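Local coordinates for alternansucrase (Leuconostoc mesenteroides, PDB 6HVG), which belongs to glycoside hydrolase family 70 and combines a TIM-barrel-type domain and a bound calcium ion with choline-binding-like repeats, at residues 267-272 against 289-294; 225-230 against 254-259; 420-423 against 427-430. All coordinates share one frame; numbering follows the deposited sequence.

Contact 1: 267-272 against 289-294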
# COMPACT_ATOMS: atom_id res chain seq x y z
N GLY A 267 -2.09 -29.97 -29.59
CA GLY A 267 -1.10 -29.22 -30.34
C GLY A 267 -0.50 -30.05 -31.45
O GLY A 267 0.72 -30.17 -31.56
N GLY A 268 -1.37 -30.63 -32.28
CA GLY A 268 -0.90 -31.34 -33.47
C GLY A 268 -1.99 -31.81 -34.43
O GLY A 268 -3.15 -31.96 -34.06
N PHE A 269 -1.59 -32.07 -35.67
CA PHE A 269 -2.47 -32.68 -36.66
C PHE A 269 -2.58 -34.18 -36.42
O PHE A 269 -1.79 -34.78 -35.69
CB PHE A 269 -1.95 -32.47 -38.08
CG PHE A 269 -2.20 -31.09 -38.62
CD1 PHE A 269 -1.19 -30.13 -38.62
CD2 PHE A 269 -3.43 -30.76 -39.16
CE1 PHE A 269 -1.42 -28.87 -39.14
CE2 PHE A 269 -3.67 -29.51 -39.68
CZ PHE A 269 -2.66 -28.56 -39.66
N GLN A 270 -3.57 -34.79 -37.07
CA GLN A 270 -3.91 -36.17 -36.80
C GLN A 270 -4.81 -36.68 -37.90
O GLN A 270 -5.88 -36.12 -38.12
CB GLN A 270 -4.63 -36.22 -35.46
CG GLN A 270 -5.13 -37.59 -35.05
CD GLN A 270 -4.04 -38.62 -34.98
OE1 GLN A 270 -4.18 -39.69 -35.56
NE2 GLN A 270 -2.95 -38.31 -34.28
N ASP A 271 -4.40 -37.76 -38.56
CA ASP A 271 -5.15 -38.31 -39.68
C ASP A 271 -6.15 -39.34 -39.18
O ASP A 271 -5.86 -40.52 -39.08
CB ASP A 271 -4.22 -38.93 -40.72
CG ASP A 271 -3.21 -37.96 -41.24
OD1 ASP A 271 -3.42 -37.37 -42.33
OD2 ASP A 271 -2.20 -37.75 -40.53
N VAL A 272 -7.35 -38.86 -38.85
CA VAL A 272 -8.43 -39.71 -38.38
C VAL A 272 -9.50 -39.65 -39.43
O VAL A 272 -9.83 -38.58 -39.89
CB VAL A 272 -9.05 -39.18 -37.08
CG1 VAL A 272 -9.95 -40.23 -36.43
CG2 VAL A 272 -7.96 -38.71 -36.14
N ASN A 289 -6.50 -24.86 -38.95
CA ASN A 289 -5.08 -24.61 -38.91
C ASN A 289 -4.49 -24.72 -40.29
O ASN A 289 -5.09 -25.30 -41.21
CB ASN A 289 -4.38 -25.59 -37.96
CG ASN A 289 -3.11 -25.04 -37.35
OD1 ASN A 289 -2.99 -23.83 -37.11
ND2 ASN A 289 -2.14 -25.91 -37.10
N THR A 290 -3.31 -24.14 -40.43
CA THR A 290 -2.58 -24.17 -41.69
C THR A 290 -1.28 -24.89 -41.47
O THR A 290 -0.66 -24.78 -40.42
CB THR A 290 -2.31 -22.75 -42.19
OG1 THR A 290 -1.47 -22.05 -41.24
CG2 THR A 290 -3.63 -21.98 -42.36
N GLU A 291 -0.85 -25.62 -42.48
CA GLU A 291 0.45 -26.25 -42.45
C GLU A 291 1.08 -26.03 -43.80
O GLU A 291 0.40 -25.71 -44.78
CB GLU A 291 0.32 -27.73 -42.14
CG GLU A 291 -0.17 -28.56 -43.31
CD GLU A 291 -0.51 -29.98 -42.91
OE1 GLU A 291 0.22 -30.53 -42.06
OE2 GLU A 291 -1.52 -30.52 -43.44
N ILE A 292 2.39 -26.25 -43.84
CA ILE A 292 3.13 -26.07 -45.08
C ILE A 292 3.31 -27.43 -45.76
O ILE A 292 4.02 -28.29 -45.27
CB ILE A 292 4.44 -25.27 -44.89
CG1 ILE A 292 5.34 -25.42 -46.13
CG2 ILE A 292 5.17 -25.68 -43.61
CD1 ILE A 292 6.36 -24.32 -46.27
N ILE A 293 2.61 -27.61 -46.87
CA ILE A 293 2.71 -28.82 -47.67
C ILE A 293 3.56 -28.47 -48.88
O ILE A 293 3.31 -27.46 -49.54
CB ILE A 293 1.32 -29.30 -48.14
CG1 ILE A 293 0.45 -29.69 -46.94
CG2 ILE A 293 1.45 -30.44 -49.14
CD1 ILE A 293 1.16 -30.57 -45.93
N ASN A 294 4.54 -29.32 -49.17
CA ASN A 294 5.59 -28.99 -50.13
C ASN A 294 6.18 -27.65 -49.70
O ASN A 294 6.64 -27.52 -48.54
CB ASN A 294 5.03 -29.01 -51.57
CG ASN A 294 4.44 -30.37 -51.95
OD1 ASN A 294 4.77 -31.40 -51.37
ND2 ASN A 294 3.55 -30.36 -52.93
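Phe269 carries the first segment's side of this contact, its ring reaching across to Asn289 and Glu291. Just before it, Gly267 and Gly268 together face Phe279 in a G1 beta bulge, with Gly267 at the positive phi that such a bulge favours. The Phe269 side chain has CG beside the backbone N and anti to the carbonyl carbon, which sends the ring toward the second segment. Its far rim does the touching: CE1 lies 3.7 Å from ND2 of Asn289 and 3.7 Å from CB of Glu291, and CZ lies 3.8 Å from CB of Asn289. The Asn289 amide meets the rim obliquely, its plane 27° from that of the ring. The carboxylate of Glu291 is stacked on the ring, the two planes 19° apart, with OE1 3.7 Å above one face and displaced toward the rim near CD1. Both segments belong to one four-stranded antiparallel sheet of the choline-binding-like repeat region, but they are not neighbours in it: strand 277-279 runs between them, and the segments 268-270 and 289-293 are turned by 85° at a closest axis distance of 9.4 Å, which reflects strong twist. The Phe269 ring thus reaches across strand 277-279 to strand 286-293, with Tyr278 of the intervening strand meeting it edge-to-face. The polar ends have other partners. Asn289 OD1 accepts a bond from Val315 N, and Glu291 OE2 forms salt bridges with Arg276 and Arg300, which probably hold the carboxylate in its stacked position. Farther along the first segment, the Asp271 carboxylate gives Arg276 a second acidic partner.

Contact 2: 225-230 against 254-259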
# COMPACT_ATOMS: atom_id res chain seq x y z
N LYS A 225 -16.51 -40.63 -16.20
CA LYS A 225 -16.95 -39.47 -17.01
C LYS A 225 -16.25 -38.17 -16.61
O LYS A 225 -16.89 -37.17 -16.32
CB LYS A 225 -18.49 -39.33 -17.01
CG LYS A 225 -19.10 -40.06 -18.20
CD LYS A 225 -20.61 -40.19 -18.20
CE LYS A 225 -21.06 -40.76 -19.54
NZ LYS A 225 -22.53 -40.87 -19.62
N SER A 226 -14.93 -38.20 -16.60
CA SER A 226 -14.12 -37.07 -16.20
C SER A 226 -12.78 -37.06 -16.91
O SER A 226 -12.26 -38.08 -17.30
CB SER A 226 -13.90 -37.14 -14.69
OG SER A 226 -12.81 -36.34 -14.32
N TYR A 227 -12.23 -35.87 -17.09
CA TYR A 227 -10.87 -35.68 -17.58
C TYR A 227 -9.93 -35.83 -16.39
O TYR A 227 -10.26 -35.40 -15.28
CB TYR A 227 -10.67 -34.27 -18.15
CG TYR A 227 -11.28 -34.04 -19.52
CD1 TYR A 227 -10.70 -34.59 -20.66
CD2 TYR A 227 -12.40 -33.22 -19.68
CE1 TYR A 227 -11.24 -34.37 -21.92
CE2 TYR A 227 -12.93 -32.98 -20.93
CZ TYR A 227 -12.35 -33.56 -22.05
OH TYR A 227 -12.86 -33.35 -23.29
N VAL A 228 -8.78 -36.44 -16.62
CA VAL A 228 -7.67 -36.39 -15.65
C VAL A 228 -6.33 -36.23 -16.35
O VAL A 228 -6.07 -36.85 -17.39
CB VAL A 228 -7.58 -37.64 -14.77
CG1 VAL A 228 -6.72 -37.36 -13.55
CG2 VAL A 228 -8.96 -38.11 -14.35
N ALA A 229 -5.48 -35.40 -15.77
CA ALA A 229 -4.12 -35.25 -16.26
C ALA A 229 -3.26 -36.09 -15.35
O ALA A 229 -3.45 -36.06 -14.13
CB ALA A 229 -3.68 -33.80 -16.22
N ASP A 230 -2.32 -36.84 -15.93
CA ASP A 230 -1.40 -37.65 -15.14
C ASP A 230 -0.14 -36.86 -14.75
O ASP A 230 -0.02 -35.67 -15.05
CB ASP A 230 -1.09 -38.99 -15.82
CG ASP A 230 -0.12 -38.87 -17.00
OD1 ASP A 230 0.48 -37.79 -17.20
OD2 ASP A 230 0.03 -39.87 -17.73
N ASN A 254 -17.33 -30.77 -27.91
CA ASN A 254 -15.96 -30.54 -28.37
C ASN A 254 -15.46 -31.78 -29.07
O ASN A 254 -15.65 -32.89 -28.56
CB ASN A 254 -15.01 -30.24 -27.21
CG ASN A 254 -15.28 -28.90 -26.56
OD1 ASN A 254 -14.38 -28.08 -26.42
ND2 ASN A 254 -16.52 -28.67 -26.17
N LEU A 255 -14.82 -31.62 -30.22
CA LEU A 255 -14.27 -32.75 -30.96
C LEU A 255 -12.83 -32.95 -30.50
O LEU A 255 -12.06 -32.00 -30.47
CB LEU A 255 -14.31 -32.48 -32.45
CG LEU A 255 -13.89 -33.58 -33.42
CD1 LEU A 255 -14.69 -34.87 -33.17
CD2 LEU A 255 -14.08 -33.13 -34.87
N GLN A 256 -12.50 -34.17 -30.07
CA GLN A 256 -11.15 -34.48 -29.60
C GLN A 256 -10.64 -35.85 -30.10
O GLN A 256 -11.43 -36.73 -30.45
CB GLN A 256 -11.13 -34.41 -28.08
CG GLN A 256 -11.34 -33.00 -27.54
CD GLN A 256 -11.78 -32.94 -26.10
OE1 GLN A 256 -12.16 -33.95 -25.49
NE2 GLN A 256 -11.76 -31.73 -25.53
N TYR A 257 -9.32 -36.01 -30.18
CA TYR A 257 -8.74 -37.29 -30.62
C TYR A 257 -7.96 -37.98 -29.51
O TYR A 257 -7.31 -37.33 -28.71
CB TYR A 257 -7.82 -37.11 -31.81
CG TYR A 257 -7.39 -38.45 -32.34
CD1 TYR A 257 -8.28 -39.23 -33.04
CD2 TYR A 257 -6.12 -38.96 -32.10
CE1 TYR A 257 -7.93 -40.47 -33.52
CE2 TYR A 257 -5.76 -40.20 -32.57
CZ TYR A 257 -6.66 -40.94 -33.29
OH TYR A 257 -6.29 -42.19 -33.72
N PHE A 258 -8.03 -39.30 -29.44
CA PHE A 258 -7.25 -40.02 -28.43
C PHE A 258 -6.44 -41.16 -29.07
O PHE A 258 -6.95 -41.91 -29.90
CB PHE A 258 -8.18 -40.56 -27.35
CG PHE A 258 -8.74 -39.50 -26.45
CD1 PHE A 258 -9.96 -38.90 -26.73
CD2 PHE A 258 -8.07 -39.11 -25.33
CE1 PHE A 258 -10.47 -37.90 -25.91
CE2 PHE A 258 -8.59 -38.11 -24.49
CZ PHE A 258 -9.80 -37.51 -24.78
N ASN A 259 -5.19 -41.31 -28.66
CA ASN A 259 -4.36 -42.36 -29.22
C ASN A 259 -4.80 -43.73 -28.71
O ASN A 259 -5.64 -43.84 -27.82
CB ASN A 259 -2.88 -42.08 -28.95
CG ASN A 259 -2.45 -42.36 -27.53
OD1 ASN A 259 -3.20 -42.87 -26.71
ND2 ASN A 259 -1.21 -42.02 -27.24
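Tyr227 OH meets the side-chain amide of Gln256, where its hydrogen bond to OE1 is modelled at a very short 2.4 Å, so that the detail of this bond is doubtful. The meeting joins two successive two-stranded antiparallel units of the choline-binding-like repeat region, 226-229 with 235-238 and 249-251 with 254-256. The two side chains come from opposite directions. OE1 lies at the ring edge, in the ring plane, while the amide plane is turned 67° from it. An extended chain beyond CG (chi2 161°) carries the Gln256 amide out to the phenol. A looser apolar contact adds Phe258, whose CZ is 4.5 Å from CE1 of Tyr227; each ring offers its edge to the other.

In the next shell, Gln256 NE2 is hydrogen-bonded to Asn285 OD1, which probably helps fix the rotation of the amide. Tyr237, on the strand paired with 226-229, meets the Tyr227 ring edge-to-face and also touches Phe258, so three aromatic residues cluster where the two units join. Ile251 of the second hairpin touches both Tyr227 and Gln256. Farther out, Lys225 and Ser226 face Phe238 in a G1 beta bulge at the start of the tyrosine's strand. There Ser226 OG donates to Tyr227 O at 2.9 Å, approaching from above the carbonyl plane with a C=O...donor angle of 115°.

Contact 3: 420-423 against 427-430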
# COMPACT_ATOMS: atom_id res chain seq x y z
N ASP A 420 -41.44 26.01 -14.03
CA ASP A 420 -42.72 25.35 -13.71
C ASP A 420 -42.49 23.85 -13.47
O ASP A 420 -41.46 23.28 -13.86
CB ASP A 420 -43.75 25.53 -14.85
CG ASP A 420 -44.11 26.98 -15.10
OD1 ASP A 420 -44.65 27.66 -14.20
OD2 ASP A 420 -43.87 27.45 -16.23
N ILE A 421 -43.49 23.22 -12.86
CA ILE A 421 -43.44 21.81 -12.49
C ILE A 421 -44.71 21.14 -13.03
O ILE A 421 -45.82 21.61 -12.79
CB ILE A 421 -43.42 21.64 -10.96
CG1 ILE A 421 -42.06 22.08 -10.38
CG2 ILE A 421 -43.75 20.19 -10.58
CD1 ILE A 421 -40.97 21.04 -10.46
N LEU A 422 -44.54 20.02 -13.71
CA LEU A 422 -45.65 19.22 -14.22
C LEU A 422 -46.24 18.38 -13.10
O LEU A 422 -46.08 17.17 -13.11
CB LEU A 422 -45.16 18.33 -15.37
CG LEU A 422 -46.14 17.43 -16.09
CD1 LEU A 422 -47.03 18.27 -17.01
CD2 LEU A 422 -45.46 16.30 -16.87
N LYS A 423 -46.91 19.00 -12.13
CA LYS A 423 -47.41 18.27 -10.95
C LYS A 423 -48.27 17.10 -11.42
O LYS A 423 -49.06 17.23 -12.35
CB LYS A 423 -48.15 19.17 -9.94
CG LYS A 423 -49.55 19.60 -10.35
CD LYS A 423 -50.48 19.88 -9.15
CE LYS A 423 -51.79 20.62 -9.55
NZ LYS A 423 -53.06 19.99 -9.06
N THR A 427 -50.79 19.05 -14.79
CA THR A 427 -50.87 20.49 -14.92
C THR A 427 -49.57 21.14 -14.49
O THR A 427 -49.01 20.81 -13.45
CB THR A 427 -52.07 21.08 -14.13
OG1 THR A 427 -52.04 20.62 -12.78
CG2 THR A 427 -53.37 20.65 -14.79
N TRP A 428 -49.11 22.07 -15.33
CA TRP A 428 -47.91 22.84 -15.05
C TRP A 428 -48.26 23.91 -14.04
O TRP A 428 -49.21 24.65 -14.22
CB TRP A 428 -47.39 23.50 -16.30
CG TRP A 428 -46.75 22.56 -17.28
CD1 TRP A 428 -47.32 22.07 -18.41
CD2 TRP A 428 -45.42 22.03 -17.23
NE1 TRP A 428 -46.42 21.27 -19.08
CE2 TRP A 428 -45.25 21.23 -18.37
CE3 TRP A 428 -44.35 22.17 -16.34
CZ2 TRP A 428 -44.06 20.55 -18.64
CZ3 TRP A 428 -43.16 21.50 -16.61
CH2 TRP A 428 -43.03 20.70 -17.75
N THR A 429 -47.48 23.97 -12.97
CA THR A 429 -47.63 25.01 -11.97
C THR A 429 -46.26 25.67 -11.71
O THR A 429 -45.21 25.00 -11.70
CB THR A 429 -48.21 24.41 -10.67
OG1 THR A 429 -47.23 23.55 -10.08
CG2 THR A 429 -49.44 23.55 -10.94
N ALA A 430 -46.29 26.98 -11.51
CA ALA A 430 -45.11 27.72 -11.11
C ALA A 430 -44.47 27.02 -9.91
O ALA A 430 -45.18 26.51 -9.04
CB ALA A 430 -45.50 29.15 -10.76
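Ile421 and Thr429 form the hydrogen-bonded pair at the middle of a short antiparallel beta hairpin, 420-423 with 427-430, whose strands are joined by three residues. Ile421 N donates to Thr429 O (2.7 Å), and Thr429 N returns the bond to Ile421 O (2.9 Å). Toward the turn the pairing slackens: Lys423 N reaches Thr427 O only weakly, at 3.1 Å and a bent N-H...O angle of 120°, and also bonds weakly to Ile421 O across the inverse gamma turn centred on Leu422. The backbones further approach through CA-H...O contacts, including Trp428 CA to Ile421 O at 3.3 Å. Asp420 OD2 is hydrogen-bonded to His392, whose ring also meets that of Trp428.

The main apolar contact is a CH-pi interaction in the non-hydrogen-bonded pair Leu422 and Trp428. Leu422 CD1 sits over one face of the indole, 3.8 Å from the centroid of the five-membered ring and 17° off its normal. A chi1 of -178° carries CG away from the backbone N and places CD1 there. The edge of the six-membered ring abuts the backbone of Asp420 and Ile421, with CE3 3.7 Å from CB of Asp420.

On the other face, shared by Ile421, Lys423, Thr427 and Thr429, the lysine chain lies beside Thr427, with CE 3.2 Å from OG1.

Leu422 and Trp428 thus form an apolar pair against Phe482, Gln485 and Thr486 of helix 474-495; buried Ile421, on the other face, also reaches that helix at Glu489, while exposed Lys423 and Thr427 make the turn end polar.

Contacts 1 and 2 are neighbours in the repeat region, their centres 20 Å apart, and contact 2 closes in the chain before contact 1 opens. Tyr257 joins them directly: its CE1 lies 3.2 Å from Val272 CG2 and its CE2 lies 3.4 Å from Gln270 CD, and strand 268-270 is the next strand after 254-256 in the chain. Contact 3 is remote, its centre about 75 Å from that of contact 1 and about 70 Å from that of contact 2; the nearest atoms are about 61 and 54 Å away. None of the three supplies a ligand to the calcium ion, held by Glu575, Asp581, Asn625 and Asp1159.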